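6-phosphogluconate dehydrogenase, NAD-binding (PDB 3PEF) probably catalyses the NADP(H)-dependent interconversion of succinic semialdehyde and gamma-hydroxybutyrate, as a member of the beta-hydroxyacid dehydrogenase family. Local coordinates at residues Gly167-Leu172 / Gly248-Gln253; Asn142-Ala147 / Lys156-Leu161. The protein carries 2 engineered substitutions. All coordinates share one frame; numbering follows the deposited sequence.

Overall arrangement
Following the chain from the N terminus, the Rossmann-type NADP-binding domain ends in the unit strand 133-139, helix 141-154, strand 157-160, and interaction 2 closes a short loop that is mostly the rest of the same helix, against the outermost strand of the sheet on this side within the chain. The chain then enters helix 166-194, on which interaction 1 begins; its second partner comes 76 residues later, at the end of helix 234-251, so the loop it closes is long and mostly helical. The two loops follow in series and neither nests nor crosses. The centres of the two contacts lie 22 Å apart, yet Leu161 CD1 of interaction 2 packs 3.8 Å from Met170 CB of interaction 1.

Interaction 1 (Gly167-Leu172 / Gly248-Gln253); sequences GAEMKL and GDRVGQ
A single salt bridge between Glu169 and Arg250 makes this contact, linking the first turns of helix 166-194 to the end of helix 234-251 in the all-helical C-terminal part of the chain. The two segments bury just 56 Å² between them, and one atom pair accounts for the approach: Glu169 OE2 lies 3.1 Å from Arg250 NH2. The N-H...O angle of 131° marks the hydrogen bond within this ion pair as weak.

OE2 meets the guanidinium at its edge and in its plane, through one N-H, with the carboxylate and guanidinium planes 13° apart, while the two side chains cross at about a right angle. Glu169 reaches out with its chain extended beyond CG. Arg250 starts with CG anti to the backbone N and bends at chi3 (76°), which turns its NH2 toward the carboxylate. Val251 CG1 lies 4.0 Å above one guanidinium face, offset toward the rim. Both charged side chains also touch Pro99 at the start of helix 99-111.

Just beyond Arg250 the helix closes in a Schellman motif: Gly252 takes a positive phi, Gln253 N bonds to Gly248 O at 2.7 Å, and the bond from Gly252 N to Asp249 O is weak at 3.5 Å. Glu169 is buried in the assembly and packs on Leu197 of the second subunit. Two residues further along the same helix lies Lys171, predicted to be an active-site residue, which touches the NADP.

The carboxylate has a second, weak and long ion pair, from OE1 to Lys166 NZ; beside the bridge to Arg250, this second, weaker cation may add to the stabilisation of a charged Glu169 in its buried position.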
ATOM      1  N   GLY A 167       7.385   3.167 -27.290  1.00 23.48           N
ATOM      2  CA  GLY A 167       6.061   3.754 -27.259  1.00 16.16           C
ATOM      3  C   GLY A 167       5.182   3.151 -26.171  1.00 21.43           C
ATOM      4  O   GLY A 167       4.516   3.879 -25.416  1.00 22.89           O
ATOM      5  N   ALA A 168       5.155   1.822 -26.105  1.00 20.59           N
ATOM      6  CA  ALA A 168       4.389   1.111 -25.080  1.00 20.23           C
ATOM      7  C   ALA A 168       4.846   1.516 -23.692  1.00 20.16           C
ATOM      8  O   ALA A 168       4.023   1.776 -22.818  1.00 18.68           O
ATOM      9  CB  ALA A 168       4.502  -0.415 -25.254  1.00 24.05           C
ATOM     10  N   GLU A 169       6.163   1.571 -23.494  1.00 19.56           N
ATOM     11  CA  GLU A 169       6.726   1.955 -22.204  1.00 19.39           C
ATOM     12  C   GLU A 169       6.337   3.376 -21.816  1.00 22.51           C
ATOM     13  O   GLU A 169       5.981   3.641 -20.672  1.00 27.69           O
ATOM     14  CB  GLU A 169       8.252   1.772 -22.216  1.00 18.93           C
ATOM     15  CG  GLU A 169       8.628   0.310 -22.182  1.00 26.40           C
ATOM     16  CD  GLU A 169      10.072   0.046 -22.548  1.00 38.16           C
ATOM     17  OE1 GLU A 169      10.660   0.889 -23.251  1.00 36.83           O
ATOM     18  OE2 GLU A 169      10.606  -1.015 -22.148  1.00 41.27           O
ATOM     19  N   MET A 170       6.382   4.292 -22.775  1.00 20.57           N
ATOM     20  CA  MET A 170       6.002   5.667 -22.493  1.00 19.27           C
ATOM     21  C   MET A 170       4.532   5.731 -22.098  1.00 18.73           C
ATOM     22  O   MET A 170       4.157   6.390 -21.128  1.00 24.68           O
ATOM     23  CB  MET A 170       6.221   6.540 -23.721  1.00 23.83           C
ATOM     24  CG  MET A 170       5.720   7.968 -23.527  1.00 23.53           C
ATOM     25  SD  MET A 170       6.726   8.923 -22.376  1.00 23.73           S
ATOM     26  CE  MET A 170       8.302   9.018 -23.276  1.00 20.29           C
ATOM     27  N   LYS A 171       3.695   5.058 -22.880  1.00 20.57           N
ATOM     28  CA  LYS A 171       2.266   5.027 -22.607  1.00 17.76           C
ATOM     29  C   LYS A 171       1.991   4.499 -21.196  1.00 19.36           C
ATOM     30  O   LYS A 171       1.209   5.085 -20.446  1.00 21.50           O
ATOM     31  CB  LYS A 171       1.533   4.175 -23.651  1.00 13.79           C
ATOM     32  CG  LYS A 171       0.050   3.977 -23.350  1.00 20.70           C
ATOM     33  CD  LYS A 171      -0.669   5.323 -23.246  1.00 20.23           C
ATOM     34  CE  LYS A 171      -2.163   5.081 -23.100  1.00 23.80           C
ATOM     35  NZ  LYS A 171      -2.912   6.334 -22.816  1.00 25.91           N
ATOM     36  N   LEU A 172       2.622   3.380 -20.841  1.00 16.27           N
ATOM     37  CA  LEU A 172       2.406   2.791 -19.518  1.00 15.90           C
ATOM     38  C   LEU A 172       2.885   3.705 -18.374  1.00 21.92           C
ATOM     39  O   LEU A 172       2.225   3.839 -17.348  1.00 21.04           O
ATOM     40  CB  LEU A 172       3.063   1.420 -19.440  1.00 15.68           C
ATOM     41  CG  LEU A 172       2.446   0.358 -20.359  1.00 21.99           C
ATOM     42  CD1 LEU A 172       3.120  -0.976 -20.144  1.00 23.35           C
ATOM     43  CD2 LEU A 172       0.930   0.258 -20.081  1.00 19.78           C
ATOM     44  N   GLY A 248       7.339  -2.549 -14.033  1.00 22.21           N
ATOM     45  CA  GLY A 248       8.139  -2.348 -12.831  1.00 17.99           C
ATOM     46  C   GLY A 248       8.826  -3.617 -12.331  1.00 24.37           C
ATOM     47  O   GLY A 248      10.007  -3.610 -11.961  1.00 21.79           O
ATOM     48  N   ASP A 249       8.067  -4.707 -12.307  1.00 18.94           N
ATOM     49  CA  ASP A 249       8.592  -6.002 -11.911  1.00 21.66           C
ATOM     50  C   ASP A 249       9.768  -6.340 -12.815  1.00 23.07           C
ATOM     51  O   ASP A 249      10.844  -6.677 -12.339  1.00 23.93           O
ATOM     52  CB  ASP A 249       7.490  -7.074 -12.032  1.00 20.14           C
ATOM     53  CG  ASP A 249       7.891  -8.417 -11.417  1.00 24.99           C
ATOM     54  OD1 ASP A 249       7.064  -9.008 -10.695  1.00 24.56           O
ATOM     55  OD2 ASP A 249       9.020  -8.892 -11.659  1.00 29.84           O
ATOM     56  N   ARG A 250       9.557  -6.225 -14.128  1.00 26.09           N
ATOM     57  CA  ARG A 250      10.587  -6.597 -15.091  1.00 24.06           C
ATOM     58  C   ARG A 250      11.851  -5.731 -15.039  1.00 24.84           C
ATOM     59  O   ARG A 250      12.959  -6.244 -15.146  1.00 23.42           O
ATOM     60  CB  ARG A 250      10.039  -6.628 -16.529  1.00 29.34           C
ATOM     61  CG  ARG A 250      11.152  -6.820 -17.574  1.00 42.61           C
ATOM     62  CD  ARG A 250      10.635  -6.999 -18.997  1.00 56.72           C
ATOM     63  NE  ARG A 250      10.180  -5.758 -19.631  1.00 62.49           N
ATOM     64  CZ  ARG A 250      10.980  -4.868 -20.217  1.00 64.97           C
ATOM     65  NH1 ARG A 250      12.293  -5.051 -20.234  1.00 66.07           N
ATOM     66  NH2 ARG A 250      10.467  -3.781 -20.775  1.00 66.13           N
ATOM     67  N   VAL A 251      11.708  -4.421 -14.896  1.00 21.20           N
ATOM     68  CA  VAL A 251      12.906  -3.591 -14.948  1.00 24.32           C
ATOM     69  C   VAL A 251      13.511  -3.311 -13.579  1.00 26.61           C
ATOM     70  O   VAL A 251      14.434  -2.510 -13.477  1.00 26.52           O
ATOM     71  CB  VAL A 251      12.684  -2.248 -15.671  1.00 23.35           C
ATOM     72  CG1 VAL A 251      12.264  -2.491 -17.111  1.00 28.77           C
ATOM     73  CG2 VAL A 251      11.681  -1.384 -14.903  1.00 17.59           C
ATOM     74  N   GLY A 252      12.988  -3.951 -12.534  1.00 24.75           N
ATOM     75  CA  GLY A 252      13.530  -3.780 -11.195  1.00 29.06           C
ATOM     76  C   GLY A 252      13.124  -2.488 -10.497  1.00 27.85           C
ATOM     77  O   GLY A 252      13.919  -1.889  -9.775  1.00 34.83           O
ATOM     78  N   GLN A 253      11.884  -2.054 -10.691  1.00 21.92           N
ATOM     79  CA  GLN A 253      11.407  -0.847 -10.019  1.00 17.01           C
ATOM     80  C   GLN A 253      10.210  -1.115  -9.112  1.00 25.67           C
ATOM     81  O   GLN A 253       9.099  -1.344  -9.604  1.00 27.12           O
ATOM     82  CB  GLN A 253      11.019   0.219 -11.049  1.00 19.53           C
ATOM     83  CG  GLN A 253      10.484   1.515 -10.445  1.00 25.50           C
ATOM     84  CD  GLN A 253      11.586   2.300  -9.766  1.00 31.33           C
ATOM     85  OE1 GLN A 253      12.606   2.602 -10.382  1.00 29.17           O
ATOM     86  NE2 GLN A 253      11.388   2.634  -8.498  1.00 29.33           N
TER

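Interaction 2 (Asn142-Ala147 / Lys156-Leu161); sequences NLYDEA and KKIIHL
Within 142-147, Tyr144 carries the contact with strand 157-160. Leu143 just before it packs on Val60 and Leu117, on other strands of the sheet, whereas Tyr144, with CG anti to the backbone N, extends its ring toward strand 157-160. Its CA is also the one nearest the strand segment, 7.9 Å from the CA of His160. His160 covers one face of the phenol in two ways. The imidazole edge is directed at that face in an edge-to-face pair, with ring centroids 4.9 Å apart and planes at 74°; CD2 makes the approach, 3.7 Å from Tyr144 CD1. Nearer the hydroxyl end, His160 CB forms a CH-pi contact 3.9 Å from the ring centroid and 19° off the normal.

Helix and strand belong to the last beta-alpha-beta crossover of the Rossmann-type domain, strand 133-139, helix 141-154, strand 157-160, and their short axes run nearly antiparallel, at 167° and 10.5 Å. Tyr144 also rests on Ala137 of the preceding strand, while His160 NE2 is hydrogen-bonded to Gly139 O, which helps to fix the imidazole.

At the far end of the phenol, Tyr144 OH comes 3.6 Å from Ile158 CG2, a methyl that also lies 4.0 Å from Tyr144 CE1, obliquely to the ring. The end of the Ile158 side chain leads away from 142-147, and the residue also packs on Met148 and Phe151. Ala147, closing the segment, packs on Val60 and Phe62 of strand 60-63.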
ATOM      1  N   ASN A 142       9.941   4.385 -41.889  1.00 29.42           N
ATOM      2  CA  ASN A 142       9.313   4.559 -43.188  1.00 31.69           C
ATOM      3  C   ASN A 142       7.786   4.458 -43.064  1.00 27.47           C
ATOM      4  O   ASN A 142       7.039   5.258 -43.637  1.00 31.32           O
ATOM      5  CB  ASN A 142       9.852   3.519 -44.166  1.00 36.79           C
ATOM      6  CG  ASN A 142      11.338   3.706 -44.439  1.00 52.91           C
ATOM      7  OD1 ASN A 142      11.857   4.826 -44.368  1.00 51.33           O
ATOM      8  ND2 ASN A 142      12.030   2.613 -44.746  1.00 55.65           N
ATOM      9  N   LEU A 143       7.332   3.487 -42.282  1.00 27.22           N
ATOM     10  CA  LEU A 143       5.910   3.359 -42.004  1.00 31.92           C
ATOM     11  C   LEU A 143       5.406   4.568 -41.213  1.00 36.11           C
ATOM     12  O   LEU A 143       4.311   5.069 -41.459  1.00 40.09           O
ATOM     13  CB  LEU A 143       5.626   2.056 -41.258  1.00 26.40           C
ATOM     14  CG  LEU A 143       4.171   1.825 -40.871  1.00 25.59           C
ATOM     15  CD1 LEU A 143       3.247   2.039 -42.063  1.00 21.59           C
ATOM     16  CD2 LEU A 143       4.017   0.416 -40.287  1.00 24.47           C
ATOM     17  N   TYR A 144       6.211   5.037 -40.269  1.00 30.49           N
ATOM     18  CA  TYR A 144       5.865   6.238 -39.513  1.00 30.32           C
ATOM     19  C   TYR A 144       5.578   7.364 -40.503  1.00 34.16           C
ATOM     20  O   TYR A 144       4.544   8.023 -40.433  1.00 28.24           O
ATOM     21  CB  TYR A 144       7.026   6.611 -38.598  1.00 26.85           C
ATOM     22  CG  TYR A 144       6.859   7.886 -37.804  1.00 30.15           C
ATOM     23  CD1 TYR A 144       6.044   7.925 -36.681  1.00 25.74           C
ATOM     24  CD2 TYR A 144       7.561   9.042 -38.149  1.00 33.74           C
ATOM     25  CE1 TYR A 144       5.902   9.094 -35.927  1.00 31.24           C
ATOM     26  CE2 TYR A 144       7.428  10.207 -37.410  1.00 33.38           C
ATOM     27  CZ  TYR A 144       6.594  10.228 -36.293  1.00 32.19           C
ATOM     28  OH  TYR A 144       6.455  11.384 -35.545  1.00 30.15           O
ATOM     29  N   ASP A 145       6.489   7.559 -41.450  1.00 28.55           N
ATOM     30  CA  ASP A 145       6.350   8.654 -42.398  1.00 34.65           C
ATOM     31  C   ASP A 145       5.135   8.424 -43.310  1.00 42.12           C
ATOM     32  O   ASP A 145       4.393   9.354 -43.638  1.00 40.59           O
ATOM     33  CB  ASP A 145       7.647   8.838 -43.203  1.00 39.89           C
ATOM     34  CG  ASP A 145       8.787   9.416 -42.360  1.00 48.22           C
ATOM     35  OD1 ASP A 145       8.514  10.282 -41.496  1.00 49.26           O
ATOM     36  OD2 ASP A 145       9.956   9.015 -42.564  1.00 54.12           O
ATOM     37  N   GLU A 146       4.917   7.171 -43.686  1.00 36.17           N
ATOM     38  CA  GLU A 146       3.786   6.826 -44.534  1.00 38.45           C
ATOM     39  C   GLU A 146       2.435   7.008 -43.833  1.00 37.31           C
ATOM     40  O   GLU A 146       1.460   7.395 -44.466  1.00 32.87           O
ATOM     41  CB  GLU A 146       3.927   5.401 -45.075  1.00 36.28           C
ATOM     42  CG  GLU A 146       2.874   5.043 -46.098  1.00 42.86           C
ATOM     43  CD  GLU A 146       3.164   3.730 -46.798  1.00 47.77           C
ATOM     44  OE1 GLU A 146       2.229   3.169 -47.413  1.00 45.39           O
ATOM     45  OE2 GLU A 146       4.324   3.264 -46.737  1.00 53.17           O
ATOM     46  N   ALA A 147       2.376   6.739 -42.532  1.00 29.83           N
ATOM     47  CA  ALA A 147       1.117   6.850 -41.805  1.00 30.48           C
ATOM     48  C   ALA A 147       0.825   8.288 -41.373  1.00 34.31           C
ATOM     49  O   ALA A 147      -0.292   8.616 -40.982  1.00 39.05           O
ATOM     50  CB  ALA A 147       1.110   5.915 -40.596  1.00 28.40           C
ATOM     51  N   LYS A 156      -2.791  15.812 -32.621  1.00 31.85           N
ATOM     52  CA  LYS A 156      -2.207  17.143 -32.757  1.00 38.46           C
ATOM     53  C   LYS A 156      -0.692  17.131 -32.535  1.00 38.55           C
ATOM     54  O   LYS A 156       0.045  17.890 -33.159  1.00 44.79           O
ATOM     55  CB  LYS A 156      -2.877  18.157 -31.812  1.00 38.99           C
ATOM     56  CG  LYS A 156      -2.752  17.864 -30.310  1.00 48.06           C
ATOM     57  CD  LYS A 156      -3.164  19.113 -29.504  1.00 50.78           C
ATOM     58  CE  LYS A 156      -3.750  18.787 -28.131  1.00 50.49           C
ATOM     59  NZ  LYS A 156      -2.755  18.291 -27.143  1.00 54.60           N
ATOM     60  N   LYS A 157      -0.234  16.268 -31.641  1.00 30.50           N
ATOM     61  CA  LYS A 157       1.189  16.115 -31.399  1.00 29.05           C
ATOM     62  C   LYS A 157       1.532  14.680 -31.753  1.00 36.23           C
ATOM     63  O   LYS A 157       0.887  13.734 -31.264  1.00 33.71           O
ATOM     64  CB  LYS A 157       1.514  16.374 -29.928  1.00 33.37           C
ATOM     65  CG  LYS A 157       3.020  16.445 -29.602  1.00 42.14           C
ATOM     66  CD  LYS A 157       3.285  16.220 -28.103  1.00 38.65           C
ATOM     67  CE  LYS A 157       4.397  17.112 -27.544  1.00 48.00           C
ATOM     68  NZ  LYS A 157       5.699  16.947 -28.242  1.00 44.40           N
ATOM     69  N   ILE A 158       2.543  14.515 -32.597  1.00 27.80           N
ATOM     70  CA  ILE A 158       2.928  13.197 -33.064  1.00 29.68           C
ATOM     71  C   ILE A 158       4.439  13.052 -32.939  1.00 34.01           C
ATOM     72  O   ILE A 158       5.187  13.852 -33.497  1.00 30.95           O
ATOM     73  CB  ILE A 158       2.494  12.995 -34.532  1.00 33.22           C
ATOM     74  CG1 ILE A 158       0.983  13.194 -34.672  1.00 33.48           C
ATOM     75  CG2 ILE A 158       2.889  11.611 -35.014  1.00 33.53           C
ATOM     76  CD1 ILE A 158       0.554  13.869 -35.958  1.00 32.73           C
ATOM     77  N   ILE A 159       4.894  12.047 -32.194  1.00 25.31           N
ATOM     78  CA  ILE A 159       6.329  11.895 -31.963  1.00 31.80           C
ATOM     79  C   ILE A 159       6.786  10.473 -32.209  1.00 31.06           C
ATOM     80  O   ILE A 159       5.981   9.541 -32.227  1.00 29.07           O
ATOM     81  CB  ILE A 159       6.723  12.287 -30.528  1.00 36.79           C
ATOM     82  CG1 ILE A 159       6.081  11.331 -29.526  1.00 35.92           C
ATOM     83  CG2 ILE A 159       6.306  13.720 -30.226  1.00 39.46           C
ATOM     84  CD1 ILE A 159       6.680  11.429 -28.131  1.00 35.87           C
ATOM     85  N   HIS A 160       8.087  10.305 -32.392  1.00 26.74           N
ATOM     86  CA  HIS A 160       8.656   8.983 -32.629  1.00 29.26           C
ATOM     87  C   HIS A 160       9.718   8.712 -31.569  1.00 30.81           C
ATOM     88  O   HIS A 160      10.622   9.514 -31.390  1.00 36.66           O
ATOM     89  CB  HIS A 160       9.246   8.913 -34.043  1.00 29.34           C
ATOM     90  CG  HIS A 160       9.711   7.549 -34.442  1.00 29.83           C
ATOM     91  ND1 HIS A 160      10.939   7.044 -34.074  1.00 26.34           N
ATOM     92  CD2 HIS A 160       9.117   6.589 -35.188  1.00 36.14           C
ATOM     93  CE1 HIS A 160      11.080   5.829 -34.577  1.00 30.81           C
ATOM     94  NE2 HIS A 160       9.985   5.527 -35.250  1.00 31.00           N
ATOM     95  N   LEU A 161       9.610   7.584 -30.872  1.00 29.28           N
ATOM     96  CA  LEU A 161      10.389   7.359 -29.653  1.00 30.15           C
ATOM     97  C   LEU A 161      11.468   6.296 -29.772  1.00 32.96           C
ATOM     98  O   LEU A 161      12.091   5.934 -28.776  1.00 33.00           O
ATOM     99  CB  LEU A 161       9.455   6.986 -28.502  1.00 24.39           C
ATOM    100  CG  LEU A 161       8.477   8.099 -28.112  1.00 27.15           C
ATOM    101  CD1 LEU A 161       7.326   7.553 -27.264  1.00 25.58           C
ATOM    102  CD2 LEU A 161       9.226   9.199 -27.366  1.00 31.12           C
TER